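Local structure of BH2414 protein (3ON1) at residues V35-I39 with S92-A96; V63-G67 with A96-D100. The protein is of unknown function but belongs to the L7Ae/L30e/S12e/Gadd45 family, whose ribosomal members bind RNA, so a role in RNA binding is possible. One frame throughout, in Å; residues are numbered along the deposited sequence. Where two conformers were deposited one is given.

Contact 1: residues V35-I39 with S92-A96; sequences VTLVI and SRKLA
Thr36, in the approach to strand 37-41, meets Ser92 of helix 89-100 hydroxyl to hydroxyl. The pairing belongs to the strand-on-helix packing of the family's alpha/beta fold, which here joins an inner strand of the mixed sheet to the helix. Thr36 OG1 and Ser92 OG are hydrogen-bonded at 2.8 Å. Ser92 OG is also hydrogen-bonded to the carbonyl oxygen of Asp88, just before the helix begins, so two bonds grip this buried hydroxyl. Thr36 holds OG1 between its backbone N and carbonyl carbon (chi1 40°), which turns the oxygen to the helix.

The apolar part follows directly. Leu37 carries CG anti to its own N (chi1 169°) and lays its chain against the helix: CB lies 3.4 Å from Ser92 OG, while the CD2 methyl comes within 3.7 Å of Leu95 CB. The two leucine side chains cross at about a right angle. The other methyl, CD1, reaches Ala96 CB more loosely at 4.4 Å, and Ile39 CD1 stands equally far from Leu95 CD1.

Strand and helix axes run 9.0 Å apart at 44°, and the backbones draw nearest at Leu37 and Ser92, whose CA atoms are 5.2 Å apart, a closeness consistent with the small serine side chain. Leu9 and Leu10 of the helix 5-15 also touch Leu95, carrying the hydrophobic layer onward.

Thr36 is the partly exposed half of the polar pair; the buried Ser92 OG, packed on Leu37 CB, is satisfied by Thr36 and Asp88, while Leu95 and Ala96 offer the strand purely apolar side-chain contact.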
# COMPACT_ATOMS: atom_id res chain seq x y z
N VAL A 35 -7.95 3.12 -6.06
CA VAL A 35 -6.82 2.33 -5.54
C VAL A 35 -6.92 0.87 -6.00
O VAL A 35 -7.98 0.26 -5.89
CB VAL A 35 -6.72 2.45 -3.99
CG1 VAL A 35 -5.85 1.35 -3.39
CG2 VAL A 35 -6.16 3.80 -3.61
N THR A 36 -5.82 0.34 -6.53
CA THR A 36 -5.80 -1.03 -7.05
C THR A 36 -4.91 -2.00 -6.27
O THR A 36 -4.83 -3.19 -6.61
CB THR A 36 -5.48 -1.08 -8.56
OG1 THR A 36 -4.46 -0.13 -8.88
CG2 THR A 36 -6.74 -0.79 -9.37
N LEU A 37 -4.23 -1.49 -5.25
CA LEU A 37 -3.45 -2.33 -4.33
C LEU A 37 -3.29 -1.57 -3.02
O LEU A 37 -3.02 -0.37 -3.03
CB LEU A 37 -2.07 -2.67 -4.90
CG LEU A 37 -1.03 -3.33 -3.97
CD1 LEU A 37 -1.41 -4.76 -3.59
CD2 LEU A 37 0.34 -3.34 -4.61
N VAL A 38 -3.44 -2.29 -1.92
CA VAL A 38 -3.13 -1.73 -0.60
C VAL A 38 -1.96 -2.49 -0.01
O VAL A 38 -1.93 -3.72 -0.01
CB VAL A 38 -4.36 -1.75 0.33
CG1 VAL A 38 -3.98 -1.35 1.75
CG2 VAL A 38 -5.44 -0.82 -0.21
N ILE A 39 -0.97 -1.74 0.46
CA ILE A 39 0.17 -2.30 1.18
C ILE A 39 0.06 -1.89 2.64
O ILE A 39 -0.04 -0.71 2.96
CB ILE A 39 1.51 -1.84 0.57
CG1 ILE A 39 1.67 -2.44 -0.83
CG2 ILE A 39 2.68 -2.24 1.47
CD1 ILE A 39 2.77 -1.79 -1.68
N SER A 92 0.45 -1.25 -9.31
CA SER A 92 -0.21 -2.21 -8.43
C SER A 92 0.10 -3.65 -8.83
O SER A 92 0.43 -4.47 -7.97
CB SER A 92 -1.72 -1.97 -8.40
OG SER A 92 -2.02 -0.76 -7.75
N ARG A 93 -0.01 -3.94 -10.13
CA ARG A 93 0.26 -5.29 -10.65
C ARG A 93 1.69 -5.70 -10.33
O ARG A 93 1.92 -6.76 -9.75
CB ARG A 93 0.00 -5.36 -12.16
CG ARG A 93 -1.45 -5.59 -12.53
CD ARG A 93 -1.61 -6.04 -13.98
NE ARG A 93 -1.01 -5.08 -14.91
CZ ARG A 93 -1.65 -4.02 -15.40
NH1 ARG A 93 -2.91 -3.79 -15.06
NH2 ARG A 93 -1.02 -3.21 -16.23
N LYS A 94 2.63 -4.84 -10.69
CA LYS A 94 4.05 -5.13 -10.54
C LYS A 94 4.48 -5.26 -9.07
O LYS A 94 5.23 -6.18 -8.71
CB LYS A 94 4.90 -4.09 -11.28
CG LYS A 94 6.39 -4.43 -11.38
CD LYS A 94 6.62 -5.72 -12.13
CE LYS A 94 8.01 -5.77 -12.73
NZ LYS A 94 8.11 -6.94 -13.62
N LEU A 95 4.00 -4.35 -8.22
CA LEU A 95 4.31 -4.42 -6.80
C LEU A 95 3.79 -5.73 -6.20
O LEU A 95 4.50 -6.38 -5.44
CB LEU A 95 3.73 -3.21 -6.04
CG LEU A 95 4.46 -1.88 -6.27
CD1 LEU A 95 3.57 -0.72 -5.86
CD2 LEU A 95 5.80 -1.83 -5.54
N ALA A 96 2.57 -6.12 -6.56
CA ALA A 96 1.98 -7.35 -6.06
C ALA A 96 2.80 -8.56 -6.50
O ALA A 96 3.08 -9.46 -5.70
CB ALA A 96 0.52 -7.49 -6.50

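Contact 2: residues V63-G67 with A96-D100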
# COMPACT_ATOMS: atom_id res chain seq x y z
N VAL A 63 -4.47 -6.93 -0.98
CA VAL A 63 -3.83 -6.34 0.19
C VAL A 63 -2.59 -7.17 0.51
O VAL A 63 -2.68 -8.40 0.65
CB VAL A 63 -4.74 -6.32 1.44
CG1 VAL A 63 -4.01 -5.72 2.64
CG2 VAL A 63 -6.02 -5.56 1.17
N LYS A 64 -1.45 -6.50 0.62
CA LYS A 64 -0.23 -7.16 1.04
C LYS A 64 0.16 -6.65 2.42
O LYS A 64 0.04 -5.46 2.70
CB LYS A 64 0.92 -6.93 0.04
CG LYS A 64 0.61 -7.34 -1.39
CD LYS A 64 0.28 -8.82 -1.51
CE LYS A 64 -0.33 -9.12 -2.87
NZ LYS A 64 -0.85 -10.51 -2.93
N VAL A 65 0.60 -7.57 3.27
CA VAL A 65 1.12 -7.19 4.58
C VAL A 65 2.62 -7.47 4.57
O VAL A 65 3.04 -8.62 4.52
CB VAL A 65 0.42 -7.96 5.73
CG1 VAL A 65 1.00 -7.54 7.08
CG2 VAL A 65 -1.08 -7.69 5.68
N VAL A 66 3.41 -6.40 4.59
CA VAL A 66 4.87 -6.50 4.38
C VAL A 66 5.67 -5.46 5.15
O VAL A 66 5.15 -4.42 5.55
CB VAL A 66 5.24 -6.36 2.88
CG1 VAL A 66 4.92 -7.62 2.11
CG2 VAL A 66 4.59 -5.14 2.25
N GLY A 67 6.96 -5.76 5.34
CA GLY A 67 7.93 -4.81 5.88
C GLY A 67 7.63 -4.32 7.28
O GLY A 67 7.12 -5.06 8.11
N ALA A 96 2.57 -6.12 -6.56
CA ALA A 96 1.98 -7.35 -6.06
C ALA A 96 2.80 -8.56 -6.50
O ALA A 96 3.08 -9.46 -5.70
CB ALA A 96 0.52 -7.49 -6.50
N ALA A 97 3.21 -8.58 -7.77
CA ALA A 97 4.02 -9.67 -8.31
C ALA A 97 5.36 -9.79 -7.57
O ALA A 97 5.80 -10.90 -7.26
CB ALA A 97 4.25 -9.49 -9.80
N LEU A 98 5.98 -8.65 -7.28
CA LEU A 98 7.26 -8.63 -6.59
C LEU A 98 7.13 -9.13 -5.15
O LEU A 98 7.94 -9.94 -4.69
CB LEU A 98 7.86 -7.22 -6.62
CG LEU A 98 8.43 -6.76 -7.97
CD1 LEU A 98 8.70 -5.26 -7.92
CD2 LEU A 98 9.70 -7.53 -8.32
N ILE A 99 6.09 -8.66 -4.47
CA ILE A 99 5.79 -9.11 -3.11
C ILE A 99 5.43 -10.61 -3.09
O ILE A 99 5.88 -11.35 -2.21
CB ILE A 99 4.68 -8.23 -2.47
CG1 ILE A 99 5.23 -6.81 -2.21
CG2 ILE A 99 4.16 -8.85 -1.17
CD1 ILE A 99 4.15 -5.74 -2.02
N ASP A 100 4.66 -11.06 -4.09
CA ASP A 100 4.22 -12.47 -4.17
C ASP A 100 5.31 -13.42 -4.68
O ASP A 100 5.15 -14.64 -4.63
CB ASP A 100 2.98 -12.60 -5.07
CG ASP A 100 1.73 -12.02 -4.44
OD1 ASP A 100 1.70 -11.83 -3.20
OD2 ASP A 100 0.77 -11.74 -5.19
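In this alpha/beta fold of the L7Ae/L30e family, a helix packs across a mixed beta-sheet, and here residues 96-100 of helix 89-100 pack on strand 63-66, an outermost strand of the sheet. The axes approach to 9.9 Å at an angle of 47°. Lys64 and Val66, alternate residues of the strand, both turn their side chains to the helix.

Ile99 supplies the apolar surface. Its CG2 methyl, anti to the backbone N, touches Val66 CG1 at 3.6 Å and lies 3.9 Å from Lys64 CG, while its CD1 rests against the same lysine's CB and CG methylenes. Trp6 of the helix 5-15 packs on both Val66 and Ile99, so that a second helix borders this end of the layer.

The lysine does two jobs. Bent at chi2 (-60°), its chain passes Ile99 with CB and CG, then carries CE to 4.1 Å from Ala96 CB and the ammonium on to the carboxylate of Asp100, the two side chains meeting nearly at right angles. With an alanine here, Asp100 is likely to lose its cationic partner and the flank of Ile99 to lose the methylenes that pack on it.

The salt bridge lies at the surface, and the ammonium reaches both carboxylate oxygens, so the acid is gripped at two points by one nitrogen. Lys64 NZ gives a weak hydrogen bond to Asp100 OD2 at 3.0 Å. The better bond, from Lys64 NZ to Asp100 OD1, is 2.9 Å long and uses the syn lone pair of that oxygen.

How the contacts relate
The two contacts lie with centres about 8 Å apart on one face of the sheet, both on the face packed by helix 89-100, and they share Ala96. Along the chain the strands come first, 35-39 and then 63-67, and the helix that covers both comes last. Strands 37-41 and 63-66 are parallel neighbours, joined by a probable hydrogen bond from Lys64 N to Val38 O (2.9 Å); Leu37 packs on Lys64 and Ile39 on Val66 between them. Contact 1 is buried, whereas contact 2 reaches the surface, so one helix is joined to an inner and an outer strand, by mostly apolar packing inside and by packing plus a salt bridge outside.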